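Local structure of LY49A (1QO3) at residues 2-7 / 45-50; 17-22 / 58-63; 26-31 / 64-69; 106-109 / 114-117. The protein serves as a natural killer cell receptor for H-2d alleles and inhibits killing of target cells, this chain being its C-type lectin-like domain. The protein carries 1 engineered substitution. All coordinates share one frame; numbering follows the deposited sequence.

Contact 1 (2-7 / 45-50); sequences TVLDSL and SSLSLL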
loop_
_atom_site.group_PDB
_atom_site.type_symbol
_atom_site.label_atom_id
_atom_site.label_comp_id
_atom_site.label_asym_id
_atom_site.label_seq_id
_atom_site.Cartn_x
_atom_site.Cartn_y
_atom_site.Cartn_z
ATOM N N THR C 2 2.480 -30.352 -17.451
ATOM C CA THR C 2 2.850 -28.970 -17.183
ATOM C C THR C 2 2.942 -28.184 -18.481
ATOM O O THR C 2 2.960 -28.765 -19.568
ATOM C CB THR C 2 4.222 -28.900 -16.500
ATOM O OG1 THR C 2 5.237 -28.752 -17.501
ATOM C CG2 THR C 2 4.491 -30.190 -15.717
ATOM N N VAL C 3 3.028 -26.864 -18.361
ATOM C CA VAL C 3 3.106 -25.995 -19.527
ATOM C C VAL C 3 4.318 -26.295 -20.412
ATOM O O VAL C 3 4.334 -25.925 -21.584
ATOM C CB VAL C 3 3.154 -24.509 -19.111
ATOM C CG1 VAL C 3 4.501 -24.191 -18.460
ATOM C CG2 VAL C 3 2.916 -23.626 -20.321
ATOM N N LEU C 4 5.334 -26.949 -19.857
ATOM C CA LEU C 4 6.514 -27.274 -20.653
ATOM C C LEU C 4 6.475 -28.714 -21.156
ATOM O O LEU C 4 7.182 -29.064 -22.106
ATOM C CB LEU C 4 7.804 -27.051 -19.856
ATOM C CG LEU C 4 8.149 -25.626 -19.414
ATOM C CD1 LEU C 4 9.516 -25.637 -18.740
ATOM C CD2 LEU C 4 8.148 -24.678 -20.608
ATOM N N ASP C 5 5.650 -29.546 -20.522
ATOM C CA ASP C 5 5.535 -30.942 -20.931
ATOM C C ASP C 5 5.012 -31.074 -22.341
ATOM O O ASP C 5 4.111 -30.342 -22.758
ATOM C CB ASP C 5 4.598 -31.723 -20.009
ATOM C CG ASP C 5 5.273 -32.159 -18.741
ATOM O OD1 ASP C 5 6.486 -32.450 -18.794
ATOM O OD2 ASP C 5 4.589 -32.227 -17.699
ATOM N N SER C 6 5.579 -32.018 -23.076
ATOM C CA SER C 6 5.137 -32.256 -24.435
ATOM C C SER C 6 3.728 -32.864 -24.376
ATOM O O SER C 6 3.306 -33.392 -23.343
ATOM C CB SER C 6 6.101 -33.208 -25.143
ATOM O OG SER C 6 6.330 -32.785 -26.479
ATOM N N LEU C 7 3.007 -32.765 -25.486
ATOM C CA LEU C 7 1.647 -33.289 -25.601
ATOM C C LEU C 7 1.597 -34.752 -25.145
ATOM O O LEU C 7 0.713 -35.151 -24.385
ATOM C CB LEU C 7 1.196 -33.178 -27.061
ATOM C CG LEU C 7 -0.269 -32.912 -27.392
ATOM C CD1 LEU C 7 -0.700 -31.573 -26.814
ATOM C CD2 LEU C 7 -0.441 -32.907 -28.906
ATOM N N SER C 45 13.520 -27.642 -23.606
ATOM C CA SER C 45 12.213 -27.073 -23.913
ATOM C C SER C 45 12.338 -25.923 -24.901
ATOM O O SER C 45 11.425 -25.110 -25.047
ATOM C CB SER C 45 11.532 -26.590 -22.633
ATOM O OG SER C 45 11.096 -27.688 -21.854
ATOM N N SER C 46 13.480 -25.867 -25.575
ATOM C CA SER C 46 13.755 -24.832 -26.562
ATOM C C SER C 46 13.779 -23.460 -25.907
ATOM O O SER C 46 13.540 -22.441 -26.562
ATOM C CB SER C 46 12.705 -24.870 -27.678
ATOM O OG SER C 46 12.629 -26.167 -28.251
ATOM N N LEU C 47 14.058 -23.439 -24.607
ATOM C CA LEU C 47 14.135 -22.182 -23.866
ATOM C C LEU C 47 15.578 -21.952 -23.455
ATOM O O LEU C 47 16.473 -22.664 -23.901
ATOM C CB LEU C 47 13.230 -22.224 -22.636
ATOM C CG LEU C 47 11.756 -22.464 -22.978
ATOM C CD1 LEU C 47 10.912 -22.468 -21.706
ATOM C CD2 LEU C 47 11.287 -21.376 -23.930
ATOM N N SER C 48 15.811 -20.970 -22.595
ATOM C CA SER C 48 17.168 -20.662 -22.175
ATOM C C SER C 48 17.229 -20.237 -20.709
ATOM O O SER C 48 16.347 -19.524 -20.233
ATOM C CB SER C 48 17.720 -19.544 -23.065
ATOM O OG SER C 48 19.042 -19.220 -22.696
ATOM N N LEU C 49 18.266 -20.672 -19.995
ATOM C CA LEU C 49 18.412 -20.295 -18.594
ATOM C C LEU C 49 18.433 -18.765 -18.592
ATOM O O LEU C 49 19.265 -18.143 -19.251
ATOM C CB LEU C 49 19.705 -20.874 -18.012
ATOM C CG LEU C 49 19.847 -20.987 -16.489
ATOM C CD1 LEU C 49 18.578 -21.565 -15.866
ATOM C CD2 LEU C 49 21.050 -21.876 -16.168
ATOM N N LEU C 50 17.506 -18.173 -17.843
ATOM C CA LEU C 50 17.330 -16.728 -17.791
ATOM C C LEU C 50 18.529 -15.804 -17.857
ATOM O O LEU C 50 19.498 -15.948 -17.112
ATOM C CB LEU C 50 16.511 -16.330 -16.559
ATOM C CG LEU C 50 16.222 -14.826 -16.474
ATOM C CD1 LEU C 50 15.343 -14.419 -17.653
ATOM C CD2 LEU C 50 15.528 -14.486 -15.166
#
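Leu4 reaches across to Leu47 and Ser45, and its two methyls divide the work. Leu4 CD2 meets Leu47 CD1 at 3.7 Å, one methyl against another, with the two leucine side chains crossing at a slant. The Leu4 CD1 branch and the CB stem sit more loosely beside Ser45 OG, at 4.0 and 3.9 Å. These are van der Waals contacts of carbon with a hydroxyl oxygen, not polar bonds. Leu4 and Leu47 hold CG opposite their own carbonyl carbons (chi1 -64° and -59°), which directs both side chains to a common place beside Tyr27 of strand 24-30, and this ring touches each of them. Cys128 and Lys130 of strand 124-131 pack on Leu47 as well. Away from this apolar spot the contact opens to solvent, on the side of the Ser45 hydroxyl and the turn at exposed Ser46. The 2-7 segment is braced from within: Thr2 OG1 accepts a bond from Leu4 N at 3.0 Å and another from Asp5 N at 3.2 Å, forming an ST turn and the related ST motif that bend the chain just where Leu4 turns toward 45-50. Across from it, Ser46, with positive phi, is the C-prime residue of a Schellman motif, in which Leu47 N bonds to Cys42 O and Ser46 N to Gln43 O; the N-terminal arm of the lectin-like domain thus packs against the turn that ends helix 35-44.

Contact 2 (17-22 / 58-63); sequences YWFCYG and LKFLQL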
loop_
_atom_site.group_PDB
_atom_site.type_symbol
_atom_site.label_atom_id
_atom_site.label_comp_id
_atom_site.label_asym_id
_atom_site.label_seq_id
_atom_site.Cartn_x
_atom_site.Cartn_y
_atom_site.Cartn_z
ATOM N N TYR C 17 5.738 -23.201 -12.959
ATOM C CA TYR C 17 4.888 -22.020 -12.891
ATOM C C TYR C 17 5.454 -21.033 -13.899
ATOM O O TYR C 17 6.657 -21.024 -14.153
ATOM C CB TYR C 17 4.882 -21.432 -11.473
ATOM C CG TYR C 17 4.235 -22.366 -10.475
ATOM C CD1 TYR C 17 2.844 -22.470 -10.396
ATOM C CD2 TYR C 17 5.004 -23.233 -9.698
ATOM C CE1 TYR C 17 2.234 -23.425 -9.583
ATOM C CE2 TYR C 17 4.406 -24.192 -8.878
ATOM C CZ TYR C 17 3.018 -24.287 -8.830
ATOM O OH TYR C 17 2.411 -25.274 -8.080
ATOM N N TRP C 18 4.590 -20.211 -14.484
ATOM C CA TRP C 18 5.041 -19.268 -15.496
ATOM C C TRP C 18 4.203 -18.003 -15.547
ATOM O O TRP C 18 3.124 -17.929 -14.967
ATOM C CB TRP C 18 4.968 -19.919 -16.872
ATOM C CG TRP C 18 3.538 -20.169 -17.289
ATOM C CD1 TRP C 18 2.740 -21.220 -16.919
ATOM C CD2 TRP C 18 2.723 -19.317 -18.109
ATOM N NE1 TRP C 18 1.482 -21.071 -17.458
ATOM C CE2 TRP C 18 1.445 -19.914 -18.194
ATOM C CE3 TRP C 18 2.951 -18.106 -18.781
ATOM C CZ2 TRP C 18 0.392 -19.341 -18.929
ATOM C CZ3 TRP C 18 1.904 -17.535 -19.513
ATOM C CH2 TRP C 18 0.641 -18.157 -19.580
ATOM N N PHE C 19 4.713 -17.024 -16.286
ATOM C CA PHE C 19 4.042 -15.750 -16.499
ATOM C C PHE C 19 4.865 -14.998 -17.530
ATOM O O PHE C 19 6.011 -15.361 -17.803
ATOM C CB PHE C 19 3.957 -14.943 -15.196
ATOM C CG PHE C 19 5.292 -14.435 -14.696
ATOM C CD1 PHE C 19 5.910 -13.336 -15.294
ATOM C CD2 PHE C 19 5.925 -15.053 -13.621
ATOM C CE1 PHE C 19 7.134 -12.862 -14.827
ATOM C CE2 PHE C 19 7.155 -14.584 -13.148
ATOM C CZ PHE C 19 7.758 -13.484 -13.755
ATOM N N CYS C 20 4.275 -13.964 -18.113
ATOM C CA CYS C 20 4.967 -13.151 -19.100
ATOM C C CYS C 20 4.937 -11.694 -18.631
ATOM O O CYS C 20 4.041 -11.284 -17.887
ATOM C CB CYS C 20 4.296 -13.275 -20.475
ATOM S SG CYS C 20 4.192 -14.957 -21.198
ATOM N N TYR C 21 5.934 -10.930 -19.056
ATOM C CA TYR C 21 6.056 -9.520 -18.710
ATOM C C TYR C 21 6.756 -8.872 -19.907
ATOM O O TYR C 21 7.900 -9.193 -20.212
ATOM C CB TYR C 21 6.892 -9.366 -17.426
ATOM C CG TYR C 21 7.018 -7.945 -16.896
ATOM C CD1 TYR C 21 5.899 -7.234 -16.471
ATOM C CD2 TYR C 21 8.261 -7.314 -16.828
ATOM C CE1 TYR C 21 6.014 -5.929 -15.994
ATOM C CE2 TYR C 21 8.388 -6.012 -16.357
ATOM C CZ TYR C 21 7.262 -5.324 -15.942
ATOM O OH TYR C 21 7.383 -4.025 -15.494
ATOM N N GLY C 22 6.055 -7.985 -20.603
ATOM C CA GLY C 22 6.642 -7.342 -21.765
ATOM C C GLY C 22 6.859 -8.337 -22.893
ATOM O O GLY C 22 5.992 -9.165 -23.177
ATOM N N LEU C 58 15.198 -6.689 -13.718
ATOM C CA LEU C 58 15.605 -7.212 -12.413
ATOM C C LEU C 58 14.665 -6.711 -11.319
ATOM O O LEU C 58 14.245 -7.472 -10.435
ATOM C CB LEU C 58 17.030 -6.768 -12.082
ATOM C CG LEU C 58 17.493 -7.114 -10.660
ATOM C CD1 LEU C 58 17.405 -8.624 -10.457
ATOM C CD2 LEU C 58 18.924 -6.613 -10.429
ATOM N N LYS C 59 14.346 -5.423 -11.400
ATOM C CA LYS C 59 13.468 -4.744 -10.452
ATOM C C LYS C 59 12.106 -5.434 -10.392
ATOM O O LYS C 59 11.621 -5.789 -9.314
ATOM C CB LYS C 59 13.296 -3.291 -10.893
ATOM C CG LYS C 59 13.088 -2.288 -9.778
ATOM C CD LYS C 59 13.259 -0.871 -10.327
ATOM C CE LYS C 59 13.163 0.170 -9.231
ATOM N NZ LYS C 59 13.367 1.558 -9.746
ATOM N N PHE C 60 11.488 -5.627 -11.552
ATOM C CA PHE C 60 10.198 -6.275 -11.567
ATOM C C PHE C 60 10.268 -7.704 -11.047
ATOM O O PHE C 60 9.454 -8.102 -10.217
ATOM C CB PHE C 60 9.598 -6.315 -12.967
ATOM C CG PHE C 60 8.399 -7.196 -13.050
ATOM C CD1 PHE C 60 7.179 -6.775 -12.529
ATOM C CD2 PHE C 60 8.517 -8.503 -13.512
ATOM C CE1 PHE C 60 6.094 -7.649 -12.457
ATOM C CE2 PHE C 60 7.443 -9.380 -13.443
ATOM C CZ PHE C 60 6.231 -8.955 -12.914
ATOM N N LEU C 61 11.235 -8.477 -11.543
ATOM C CA LEU C 61 11.378 -9.882 -11.141
ATOM C C LEU C 61 11.484 -10.120 -9.634
ATOM O O LEU C 61 11.036 -11.158 -9.133
ATOM C CB LEU C 61 12.600 -10.526 -11.825
ATOM C CG LEU C 61 12.548 -10.862 -13.323
ATOM C CD1 LEU C 61 13.925 -11.340 -13.790
ATOM C CD2 LEU C 61 11.489 -11.946 -13.573
ATOM N N GLN C 62 12.077 -9.180 -8.908
ATOM C CA GLN C 62 12.227 -9.370 -7.475
ATOM C C GLN C 62 10.935 -9.163 -6.703
ATOM O O GLN C 62 10.857 -9.470 -5.516
ATOM C CB GLN C 62 13.363 -8.493 -6.934
ATOM C CG GLN C 62 14.721 -9.032 -7.390
ATOM C CD GLN C 62 15.909 -8.273 -6.826
ATOM O OE1 GLN C 62 15.994 -7.045 -6.933
ATOM N NE2 GLN C 62 16.845 -9.007 -6.233
ATOM N N LEU C 63 9.916 -8.671 -7.402
ATOM C CA LEU C 63 8.606 -8.465 -6.811
ATOM C C LEU C 63 7.863 -9.791 -6.811
ATOM O O LEU C 63 6.951 -9.994 -6.007
ATOM C CB LEU C 63 7.786 -7.466 -7.631
ATOM C CG LEU C 63 8.316 -6.040 -7.786
ATOM C CD1 LEU C 63 7.357 -5.252 -8.660
ATOM C CD2 LEU C 63 8.474 -5.381 -6.418
#
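Tyr21 and Phe60 lay their rings face to face, centroids 3.7 Å apart and planes only 10° from parallel. Following Phe60 outward shows how closely the two overlap. Its CB already lies 3.6 Å from Tyr21 CE2, near the phenol end. Phe60 CG comes to 3.5 Å from the same Tyr21 CE2. Phe60 CD2 then sits 3.5 Å from Tyr21 CD2, while CD1 on the other flank faces Tyr21 CZ and Phe60 CE1 faces Tyr21 CE1. Farther on, Phe60 CZ is 4.0 Å from Tyr21 CD1, an atom that stands over the centre of the Phe60 ring. Phe60 CE2 also meets a second aromatic: Phe19 CE1 approaches it to 3.8 Å at the edge of the Phe60 ring, in its plane. With CG placed opposite the backbone N (chi1 169°), the phenylalanine extends from the helix to the strand. Leu61, the next residue, adds its CD2 at the edge of the Phe19 ring, 4.0 Å from Phe19 CZ. The chemistry is aromatic and apolar throughout. Tyr17 of the second subunit meets both Phe19 and Phe60 edge-to-face. The 58-63 part of helix 55-64 runs roughly antiparallel (148°) to 17-21, and strand 16-21 pairs with strand 24-30 of its own chain and, through Cys20 and Tyr21, in an antiparallel ladder with a strand of the second subunit.

Contact 3 (26-31 / 64-69); sequences YYFVMD and VVPSDS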
loop_
_atom_site.group_PDB
_atom_site.type_symbol
_atom_site.label_atom_id
_atom_site.label_comp_id
_atom_site.label_asym_id
_atom_site.label_seq_id
_atom_site.Cartn_x
_atom_site.Cartn_y
_atom_site.Cartn_z
ATOM N N TYR C 26 8.603 -16.183 -18.478
ATOM C CA TYR C 26 9.471 -16.871 -17.544
ATOM C C TYR C 26 8.835 -18.143 -17.020
ATOM O O TYR C 26 7.650 -18.157 -16.684
ATOM C CB TYR C 26 9.791 -15.928 -16.374
ATOM C CG TYR C 26 10.212 -14.533 -16.808
ATOM C CD1 TYR C 26 9.296 -13.652 -17.388
ATOM C CD2 TYR C 26 11.532 -14.101 -16.659
ATOM C CE1 TYR C 26 9.683 -12.378 -17.808
ATOM C CE2 TYR C 26 11.932 -12.828 -17.078
ATOM C CZ TYR C 26 11.006 -11.975 -17.652
ATOM O OH TYR C 26 11.410 -10.744 -18.099
ATOM N N TYR C 27 9.619 -19.210 -16.944
ATOM C CA TYR C 27 9.101 -20.480 -16.440
ATOM C C TYR C 27 9.958 -20.941 -15.264
ATOM O O TYR C 27 11.176 -21.061 -15.378
ATOM C CB TYR C 27 9.104 -21.535 -17.552
ATOM C CG TYR C 27 8.327 -21.099 -18.776
ATOM C CD1 TYR C 27 8.863 -20.168 -19.663
ATOM C CD2 TYR C 27 7.016 -21.547 -18.996
ATOM C CE1 TYR C 27 8.120 -19.678 -20.736
ATOM C CE2 TYR C 27 6.252 -21.060 -20.075
ATOM C CZ TYR C 27 6.814 -20.125 -20.936
ATOM O OH TYR C 27 6.083 -19.612 -21.984
ATOM N N PHE C 28 9.313 -21.173 -14.129
ATOM C CA PHE C 28 10.010 -21.615 -12.938
ATOM C C PHE C 28 9.853 -23.119 -12.780
ATOM O O PHE C 28 8.765 -23.614 -12.467
ATOM C CB PHE C 28 9.461 -20.883 -11.710
ATOM C CG PHE C 28 9.748 -19.401 -11.712
ATOM C CD1 PHE C 28 9.095 -18.553 -12.600
ATOM C CD2 PHE C 28 10.691 -18.863 -10.843
ATOM C CE1 PHE C 28 9.376 -17.182 -12.621
ATOM C CE2 PHE C 28 10.985 -17.492 -10.853
ATOM C CZ PHE C 28 10.324 -16.652 -11.744
ATOM N N VAL C 29 10.946 -23.835 -13.039
ATOM C CA VAL C 29 10.997 -25.289 -12.935
ATOM C C VAL C 29 11.182 -25.586 -11.460
ATOM O O VAL C 29 12.276 -25.398 -10.920
ATOM C CB VAL C 29 12.210 -25.863 -13.706
ATOM C CG1 VAL C 29 12.175 -27.387 -13.678
ATOM C CG2 VAL C 29 12.209 -25.355 -15.140
ATOM N N MET C 30 10.124 -26.055 -10.807
ATOM C CA MET C 30 10.200 -26.330 -9.376
ATOM C C MET C 30 11.044 -27.543 -8.941
ATOM O O MET C 30 11.451 -27.612 -7.781
ATOM C CB MET C 30 8.788 -26.399 -8.787
ATOM C CG MET C 30 7.930 -25.155 -9.084
ATOM S SD MET C 30 8.691 -23.550 -8.690
ATOM C CE MET C 30 8.344 -23.409 -6.912
ATOM N N ASP C 31 11.309 -28.487 -9.845
ATOM C CA ASP C 31 12.161 -29.646 -9.510
ATOM C C ASP C 31 13.585 -29.101 -9.417
ATOM O O ASP C 31 14.240 -28.902 -10.442
ATOM C CB ASP C 31 12.158 -30.710 -10.621
ATOM C CG ASP C 31 10.922 -31.598 -10.608
ATOM O OD1 ASP C 31 10.090 -31.482 -9.679
ATOM O OD2 ASP C 31 10.797 -32.425 -11.543
ATOM N N VAL C 64 8.252 -10.696 -7.713
ATOM C CA VAL C 64 7.562 -11.982 -7.824
ATOM C C VAL C 64 8.363 -13.265 -7.623
ATOM O O VAL C 64 7.765 -14.317 -7.393
ATOM C CB VAL C 64 6.836 -12.109 -9.181
ATOM C CG1 VAL C 64 5.909 -10.926 -9.388
ATOM C CG2 VAL C 64 7.849 -12.207 -10.320
ATOM N N VAL C 65 9.691 -13.212 -7.719
ATOM C CA VAL C 65 10.482 -14.432 -7.522
ATOM C C VAL C 65 10.590 -14.797 -6.040
ATOM O O VAL C 65 10.610 -13.919 -5.170
ATOM C CB VAL C 65 11.918 -14.314 -8.104
ATOM C CG1 VAL C 65 11.851 -13.994 -9.599
ATOM C CG2 VAL C 65 12.714 -13.258 -7.339
ATOM N N PRO C 66 10.662 -16.105 -5.741
ATOM C CA PRO C 66 10.768 -16.682 -4.395
ATOM C C PRO C 66 11.887 -16.090 -3.538
ATOM O O PRO C 66 12.901 -15.616 -4.060
ATOM C CB PRO C 66 11.014 -18.164 -4.676
ATOM C CG PRO C 66 10.313 -18.390 -5.993
ATOM C CD PRO C 66 10.707 -17.163 -6.769
ATOM N N SER C 67 11.701 -16.111 -2.220
ATOM C CA SER C 67 12.735 -15.617 -1.322
ATOM C C SER C 67 13.858 -16.654 -1.425
ATOM O O SER C 67 15.036 -16.342 -1.224
ATOM C CB SER C 67 12.210 -15.502 0.121
ATOM O OG SER C 67 11.753 -16.746 0.626
ATOM N N ASP C 68 13.480 -17.892 -1.743
ATOM C CA ASP C 68 14.461 -18.959 -1.937
ATOM C C ASP C 68 15.094 -18.649 -3.279
ATOM O O ASP C 68 14.428 -18.165 -4.188
ATOM C CB ASP C 68 13.802 -20.339 -2.015
ATOM C CG ASP C 68 13.339 -20.841 -0.670
ATOM O OD1 ASP C 68 13.932 -20.438 0.356
ATOM O OD2 ASP C 68 12.389 -21.653 -0.647
ATOM N N SER C 69 16.372 -18.950 -3.414
ATOM C CA SER C 69 17.073 -18.653 -4.644
ATOM C C SER C 69 16.704 -19.538 -5.840
ATOM O O SER C 69 16.183 -20.642 -5.688
ATOM C CB SER C 69 18.569 -18.714 -4.368
ATOM O OG SER C 69 18.869 -17.968 -3.196
#
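Part of the hydrophobic core of the C-type lectin-like domain forms where Phe28 of strand 24-30 meets Val65 and Pro66, at the start of the loop leading from helix 55-64 to strand 70-77. The backbones stay well apart, Phe28 CA and Val65 CA being 9.0 Å from each other, so the Phe28 side chain spans most of the gap. Its far end does the touching. Phe28 CZ is 3.7 Å from Val65 CG1, and Phe28 CE2 is 3.8 Å from the same methyl, which thus sits at the ring edge, close to the ring plane, against the bond joining these two carbons. The valine crosses the phenylalanine at about a right angle. Its CG1 takes the place opposite the carbonyl carbon (chi1 -58°), leaving CG2 on the other branch without a share in this pairing. Pro66 joins through CD, the ring carbon bonded to its own backbone nitrogen, which comes to 4.1 Å from Phe28 CE2 in a looser, slanting approach. Ile127 of strand 124-131 packs on Phe28 too, and Leu110 of strand 107-110 on Val65, extending the apolar cluster to strands 124-131 and 107-110. Farther along the loop the character changes, for Ser67 and Asp68 reach the chain of another protein. Across the contact itself only carbon meets carbon, so the loop is held to the strand by shape and the exclusion of water, without the directional demands of polar bonds; the main chain of strand 24-30 uses its hydrogen bonds on strands 16-21 and 124-131.

Contact 4 (106-109 / 114-117); sequences GCML and RLDN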
loop_
_atom_site.group_PDB
_atom_site.type_symbol
_atom_site.label_atom_id
_atom_site.label_comp_id
_atom_site.label_asym_id
_atom_site.label_seq_id
_atom_site.Cartn_x
_atom_site.Cartn_y
_atom_site.Cartn_z
ATOM N N GLY C 106 30.633 -20.765 -8.393
ATOM C CA GLY C 106 30.843 -20.221 -9.726
ATOM C C GLY C 106 29.582 -20.073 -10.566
ATOM O O GLY C 106 29.671 -19.915 -11.779
ATOM N N CYS C 107 28.413 -20.122 -9.930
ATOM C CA CYS C 107 27.137 -19.981 -10.640
ATOM C C CYS C 107 26.257 -18.935 -9.949
ATOM O O CYS C 107 26.332 -18.762 -8.734
ATOM C CB CYS C 107 26.435 -21.344 -10.730
ATOM S SG CYS C 107 27.185 -22.424 -11.999
ATOM N N MET C 108 25.426 -18.237 -10.722
ATOM C CA MET C 108 24.587 -17.174 -10.177
ATOM C C MET C 108 23.148 -17.540 -9.805
ATOM O O MET C 108 22.411 -18.140 -10.591
ATOM C CB MET C 108 24.571 -15.992 -11.154
ATOM C CG MET C 108 24.271 -14.659 -10.502
ATOM S SD MET C 108 25.501 -14.224 -9.236
ATOM C CE MET C 108 26.869 -13.706 -10.278
ATOM N N LEU C 109 22.761 -17.149 -8.596
ATOM C CA LEU C 109 21.424 -17.389 -8.064
ATOM C C LEU C 109 20.646 -16.082 -7.980
ATOM O O LEU C 109 21.224 -15.039 -7.658
ATOM C CB LEU C 109 21.513 -17.968 -6.651
ATOM C CG LEU C 109 22.024 -19.391 -6.476
ATOM C CD1 LEU C 109 22.428 -19.621 -5.028
ATOM C CD2 LEU C 109 20.934 -20.359 -6.916
ATOM N N ARG C 114 18.392 -10.745 -3.664
ATOM C CA ARG C 114 19.772 -10.835 -4.116
ATOM C C ARG C 114 20.040 -11.542 -5.442
ATOM O O ARG C 114 19.196 -12.251 -5.995
ATOM C CB ARG C 114 20.621 -11.533 -3.036
ATOM C CG ARG C 114 20.796 -10.774 -1.708
ATOM C CD ARG C 114 21.684 -9.536 -1.864
ATOM N NE ARG C 114 22.982 -9.856 -2.451
ATOM C CZ ARG C 114 23.962 -10.503 -1.825
ATOM N NH1 ARG C 114 23.809 -10.903 -0.570
ATOM N NH2 ARG C 114 25.092 -10.776 -2.466
ATOM N N LEU C 115 21.257 -11.315 -5.921
ATOM C CA LEU C 115 21.820 -11.925 -7.117
ATOM C C LEU C 115 23.149 -12.366 -6.472
ATOM O O LEU C 115 24.159 -11.662 -6.532
ATOM C CB LEU C 115 22.027 -10.866 -8.214
ATOM C CG LEU C 115 21.995 -11.305 -9.691
ATOM C CD1 LEU C 115 20.886 -12.327 -9.930
ATOM C CD2 LEU C 115 21.782 -10.083 -10.582
ATOM N N ASP C 116 23.110 -13.521 -5.812
ATOM C CA ASP C 116 24.247 -14.067 -5.074
ATOM C C ASP C 116 24.812 -15.334 -5.722
ATOM O O ASP C 116 24.072 -16.110 -6.334
ATOM C CB ASP C 116 23.777 -14.348 -3.639
ATOM C CG ASP C 116 24.915 -14.599 -2.672
ATOM O OD1 ASP C 116 26.038 -14.112 -2.918
ATOM O OD2 ASP C 116 24.667 -15.271 -1.647
ATOM N N ASN C 117 26.121 -15.545 -5.593
ATOM C CA ASN C 117 26.734 -16.722 -6.195
ATOM C C ASN C 117 26.593 -17.941 -5.302
ATOM O O ASN C 117 26.585 -17.836 -4.077
ATOM C CB ASN C 117 28.212 -16.473 -6.536
ATOM C CG ASN C 117 29.071 -16.203 -5.307
ATOM O OD1 ASN C 117 28.765 -15.325 -4.497
ATOM N ND2 ASN C 117 30.162 -16.956 -5.173
#
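Met108 turns CG away from its backbone N (chi1 -155°), then bends at chi2 and again at chi3, bringing its sulfur over the neighbouring strand. There Met108 SD lies 3.7 Å from Asp116 O, while Met108 CG meets Leu115 CG at 4.1 Å, the two side chains crossing at about a right angle. The backbones join at Leu109 and Asp116, an antiparallel hydrogen-bonded pair: Leu109 N donates to Asp116 O at 2.8 Å, and the return bond from Asp116 N to Leu109 O, 3.0 Å, is weak. CA-H...O contacts add to the strand pairing, Leu115 CA to Leu109 O at 3.2 Å and Asn117 CA to Cys107 O at 3.3 Å. Met108 and Asn117 form the adjoining non-hydrogen-bonded pair, with side chains on one face of the sheet; Leu109 and Asp116 point to the opposite face. Asn117 ND2 bonds to Gly105 O. Arg114 NH2 is 3.5 Å from Asp116 OD1, attracted by charge without an N-H aimed at the oxygen, whereas Arg114 NH1 bonds to the backbone of another protein. Cys107 is tied to Cys120 by a disulfide. Strands 107-110 and 115-118 form a beta hairpin of the C-type lectin-like domain, with a classic beta bulge where Gly106 and Cys107 both face Gly118.

Contacts 2 and 3 are buried, contact 4 is partly so, and contact 1 lies at the surface. Contacts 2 and 3 share the helix 55-64 region and adjacent strands 16-21 and 24-30, linked by backbone bonds such as Tyr17 O to Phe28 N; contact 1 reaches the same strands through Tyr27 and Trp18. Contact 4 sits on the opposite side of the chain's centre from contact 1, their centres about 23 Å apart, and meets contact 3 where Ser69 packs on Leu109. The chemistry follows place: leucine packing beside one serine hydroxyl in contact 1, ring stacking beside the dimer partner in contact 2, apolar filling in contact 3, and mainly backbone bonding in contact 4.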